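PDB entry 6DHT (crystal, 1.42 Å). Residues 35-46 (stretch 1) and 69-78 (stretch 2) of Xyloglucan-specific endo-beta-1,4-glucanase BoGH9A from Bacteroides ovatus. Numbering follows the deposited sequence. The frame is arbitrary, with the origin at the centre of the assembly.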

# COMPACT_ATOMS: atom_id res chain seq x y z
N VAL A 35 -27.12 -4.52 -5.71
CA VAL A 35 -27.72 -5.72 -5.17
C VAL A 35 -27.06 -6.91 -5.87
O VAL A 35 -27.03 -6.97 -7.10
N ASP A 36 -26.51 -7.84 -5.10
CA ASP A 36 -25.66 -8.89 -5.63
C ASP A 36 -26.40 -9.94 -6.45
O ASP A 36 -25.80 -10.62 -7.28
N SER A 37 -27.70 -10.09 -6.19
CA SER A 37 -28.52 -11.07 -6.91
C SER A 37 -29.96 -10.88 -6.52
O SER A 37 -30.26 -10.37 -5.45
N GLY A 38 -30.86 -11.27 -7.42
CA GLY A 38 -32.28 -11.19 -7.18
C GLY A 38 -32.96 -10.19 -8.09
O GLY A 38 -32.32 -9.33 -8.70
N LYS A 39 -34.28 -10.29 -8.18
CA LYS A 39 -35.06 -9.40 -9.00
C LYS A 39 -35.43 -8.14 -8.21
O LYS A 39 -36.07 -8.22 -7.17
N VAL A 40 -34.99 -6.99 -8.71
CA VAL A 40 -35.23 -5.70 -8.08
C VAL A 40 -35.77 -4.74 -9.14
O VAL A 40 -35.27 -4.72 -10.27
N GLU A 41 -36.76 -3.93 -8.78
CA GLU A 41 -37.33 -2.98 -9.72
C GLU A 41 -37.29 -1.55 -9.20
O GLU A 41 -37.41 -0.60 -9.98
N GLU A 42 -37.12 -1.40 -7.90
CA GLU A 42 -37.26 -0.11 -7.25
C GLU A 42 -36.49 -0.05 -5.92
O GLU A 42 -36.39 -1.05 -5.23
N PHE A 43 -35.94 1.11 -5.58
CA PHE A 43 -35.41 1.33 -4.24
C PHE A 43 -35.77 2.70 -3.73
O PHE A 43 -36.12 3.59 -4.51
N VAL A 44 -35.69 2.87 -2.41
CA VAL A 44 -36.05 4.12 -1.75
C VAL A 44 -35.00 4.47 -0.69
O VAL A 44 -34.50 3.59 0.01
N ILE A 45 -34.66 5.75 -0.61
CA ILE A 45 -33.83 6.24 0.48
C ILE A 45 -34.70 7.03 1.45
O ILE A 45 -35.46 7.92 1.03
N TRP A 46 -34.59 6.70 2.74
CA TRP A 46 -35.28 7.41 3.81
C TRP A 46 -34.31 8.09 4.77
O TRP A 46 -33.25 7.55 5.06
N ASP A 69 -23.85 -16.16 -12.93
CA ASP A 69 -25.19 -15.99 -13.45
C ASP A 69 -26.02 -15.04 -12.59
O ASP A 69 -27.19 -14.78 -12.89
N LYS A 70 -25.43 -14.50 -11.52
CA LYS A 70 -26.15 -13.57 -10.66
C LYS A 70 -26.47 -12.30 -11.42
O LYS A 70 -25.63 -11.80 -12.19
N THR A 71 -27.66 -11.76 -11.19
CA THR A 71 -28.06 -10.47 -11.73
C THR A 71 -27.67 -9.41 -10.71
O THR A 71 -28.17 -9.41 -9.58
N ARG A 72 -26.79 -8.50 -11.10
CA ARG A 72 -26.39 -7.41 -10.22
C ARG A 72 -27.13 -6.14 -10.62
O ARG A 72 -27.07 -5.72 -11.77
N THR A 73 -27.83 -5.51 -9.67
CA THR A 73 -28.65 -4.34 -9.96
C THR A 73 -28.04 -3.09 -9.33
O THR A 73 -27.79 -3.05 -8.13
N THR A 74 -27.85 -2.07 -10.14
CA THR A 74 -27.26 -0.82 -9.69
C THR A 74 -28.31 0.13 -9.14
O THR A 74 -29.34 0.38 -9.79
N LEU A 75 -28.05 0.64 -7.95
CA LEU A 75 -28.89 1.61 -7.28
C LEU A 75 -28.13 2.92 -7.15
O LEU A 75 -27.18 2.99 -6.36
N ASP A 76 -28.52 3.94 -7.91
CA ASP A 76 -27.80 5.22 -7.95
C ASP A 76 -28.61 6.32 -7.27
O ASP A 76 -29.62 6.79 -7.81
N PHE A 77 -28.16 6.73 -6.08
CA PHE A 77 -28.78 7.79 -5.30
C PHE A 77 -27.81 8.96 -5.08
O PHE A 77 -27.85 9.67 -4.06
N SER A 78 -26.95 9.17 -6.08
CA SER A 78 -25.95 10.24 -6.05
C SER A 78 -26.53 11.62 -5.76
O SER A 78 -25.88 12.48 -5.17

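Packing of residues 35-46 against residues 69-78 in BoGH9A, followed along the second stretch. Lys-70 has its CA-to-CB bond toward the first stretch (chi1 m); the chain beyond is extended (chi2 to chi4 t), and NZ forms a salt bridge with OD2 of Asp-36 at 2.8 Å, while its CG lies 3.9 Å from CB of Ser-37 (chi1 p). Thr-71 (m) points sideways and contributes mainly backbone: its O receives a CA-H...O contact from CA of Ser-37 at 3.2 Å. Water 2 accepts from Thr-71 N (2.9 Å) and Gly-38 N (3.2 Å), joining two donors that cannot bond each other. Arg-72 (m, p, t, chi4 -105°) also starts sideways, but its end bends back to Asp-36, whose own CB points away and whose carboxylate (chi1 t) returns. OD1 of Asp-36 takes hydrogen bonds from NE and NH1 of Arg-72, both 3.0 Å, within a salt bridge; NE adds a weak bond to Asp-36 O at 2.9 Å. One carboxylate thus serves two cations. Thr-73 (m) pairs with Val-35 (t) in an antiparallel bridge, Val-35 N to Thr-73 O 2.9 Å and Thr-73 N to Val-35 O 3.1 Å, which places both side chains on the same sheet face, CB to CB 4.3 Å. Val-40 (t) points in, its CB 4.2 Å from Thr-73 CG2. Water 1 links Thr-73 OG1 (2.6 Å) to Gly-38 O and Thr-71 O (2.8 Å each). Thr-74 points away. Beyond it the side-chain contacts are apolar. Leu-75 (m, t) points toward the first stretch, setting CB over one face of the Phe-43 ring (p), 3.8 Å from its centroid; its CD1 meets CG2 of Val-35 at 3.8 Å. Asp-76 points away. Phe-77 (p) points in, its CD1 3.8 Å from Phe-43 CE2, with CD1 of Ile-45 (m, m) over one ring face.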

# COMPACT_ATOMS: atom_id res chain seq x y z
CB VAL A 35 -29.23 -5.73 -5.41
CG1 VAL A 35 -29.83 -6.95 -4.76
CG2 VAL A 35 -29.89 -4.49 -4.85
CB ASP A 36 -24.91 -9.59 -4.48
CG ASP A 36 -23.90 -10.61 -4.96
OD1 ASP A 36 -23.03 -10.27 -5.80
OD2 ASP A 36 -23.93 -11.77 -4.49
CB SER A 37 -28.09 -12.50 -6.59
OG SER A 37 -28.27 -12.82 -5.23
CB LYS A 39 -36.32 -10.13 -9.49
CG LYS A 39 -37.07 -9.41 -10.61
CD LYS A 39 -38.08 -10.32 -11.31
CE LYS A 39 -38.93 -9.55 -12.33
NZ LYS A 39 -38.12 -8.60 -13.15
CB VAL A 40 -33.92 -5.13 -7.45
CG1 VAL A 40 -34.10 -3.69 -7.01
CG2 VAL A 40 -33.51 -5.98 -6.28
CB GLU A 41 -38.77 -3.38 -10.05
CG GLU A 41 -38.85 -4.71 -10.78
CD GLU A 41 -40.27 -5.14 -11.10
OE1 GLU A 41 -41.22 -4.40 -10.76
OE2 GLU A 41 -40.43 -6.24 -11.68
CB GLU A 42 -38.74 0.10 -6.99
CG GLU A 42 -39.12 1.37 -6.31
CD GLU A 42 -40.63 1.47 -6.15
OE1 GLU A 42 -41.34 1.26 -7.16
OE2 GLU A 42 -41.10 1.74 -5.03
CB PHE A 43 -33.88 1.12 -4.18
CG PHE A 43 -33.08 2.24 -4.79
CD1 PHE A 43 -32.83 2.29 -6.15
CD2 PHE A 43 -32.56 3.24 -3.98
CE1 PHE A 43 -32.09 3.33 -6.71
CE2 PHE A 43 -31.81 4.27 -4.53
CZ PHE A 43 -31.58 4.32 -5.88
CB VAL A 44 -37.45 4.04 -1.08
CG1 VAL A 44 -37.83 5.35 -0.46
CG2 VAL A 44 -38.48 3.63 -2.11
CB ILE A 45 -32.71 7.17 -0.06
CG1 ILE A 45 -31.91 6.47 -1.18
CG2 ILE A 45 -31.83 7.67 1.08
CD1 ILE A 45 -31.20 5.21 -0.77
CB TRP A 46 -36.09 6.41 4.64
CG TRP A 46 -37.11 5.67 3.87
CD1 TRP A 46 -36.98 4.44 3.30
CD2 TRP A 46 -38.44 6.11 3.58
NE1 TRP A 46 -38.15 4.09 2.66
CE2 TRP A 46 -39.06 5.11 2.82
CE3 TRP A 46 -39.15 7.28 3.87
CZ2 TRP A 46 -40.37 5.22 2.35
CZ3 TRP A 46 -40.45 7.39 3.41
CH2 TRP A 46 -41.04 6.37 2.66
CB ASP A 69 -25.90 -17.33 -13.58
CG ASP A 69 -27.07 -17.28 -14.55
OD1 ASP A 69 -26.88 -16.76 -15.67
OD2 ASP A 69 -28.17 -17.74 -14.17
CB LYS A 70 -25.32 -13.20 -9.42
CG LYS A 70 -25.13 -14.26 -8.36
CD LYS A 70 -24.01 -13.81 -7.42
CE LYS A 70 -23.90 -14.67 -6.19
NZ LYS A 70 -22.81 -14.17 -5.29
CB THR A 71 -29.58 -10.36 -11.97
OG1 THR A 71 -29.96 -11.28 -13.01
CG2 THR A 71 -29.98 -8.96 -12.40
CB ARG A 72 -24.88 -7.21 -10.34
CG ARG A 72 -24.06 -8.08 -9.43
CD ARG A 72 -24.17 -9.59 -9.68
NE ARG A 72 -23.30 -10.29 -8.74
CZ ARG A 72 -22.13 -10.84 -9.02
NH1 ARG A 72 -21.39 -11.37 -8.06
NH2 ARG A 72 -21.66 -10.88 -10.27
CB THR A 73 -30.10 -4.53 -9.43
OG1 THR A 73 -30.61 -5.77 -9.93
CG2 THR A 73 -31.01 -3.38 -9.84
CB THR A 74 -26.50 -0.19 -10.85
OG1 THR A 74 -25.39 -1.04 -11.18
CG2 THR A 74 -26.00 1.23 -10.51
CB LEU A 75 -29.24 1.09 -5.89
CG LEU A 75 -29.63 -0.38 -5.81
CD1 LEU A 75 -29.98 -0.74 -4.38
CD2 LEU A 75 -30.82 -0.74 -6.75
CB ASP A 76 -27.52 5.60 -9.41
CG ASP A 76 -26.60 6.82 -9.54
OD1 ASP A 76 -26.42 7.59 -8.57
OD2 ASP A 76 -26.09 7.03 -10.66
CB PHE A 77 -29.30 7.23 -3.97
CG PHE A 77 -28.34 6.33 -3.26
CD1 PHE A 77 -28.21 5.01 -3.62
CD2 PHE A 77 -27.56 6.80 -2.20
CE1 PHE A 77 -27.30 4.16 -2.97
CE2 PHE A 77 -26.66 5.96 -1.54
CZ PHE A 77 -26.53 4.64 -1.93
CB SER A 78 -25.19 10.28 -7.39
OG SER A 78 -24.51 9.07 -7.65
O HOH W 1 -30.02 -7.72 -8.26
O HOH W 2 -29.60 -13.31 -9.60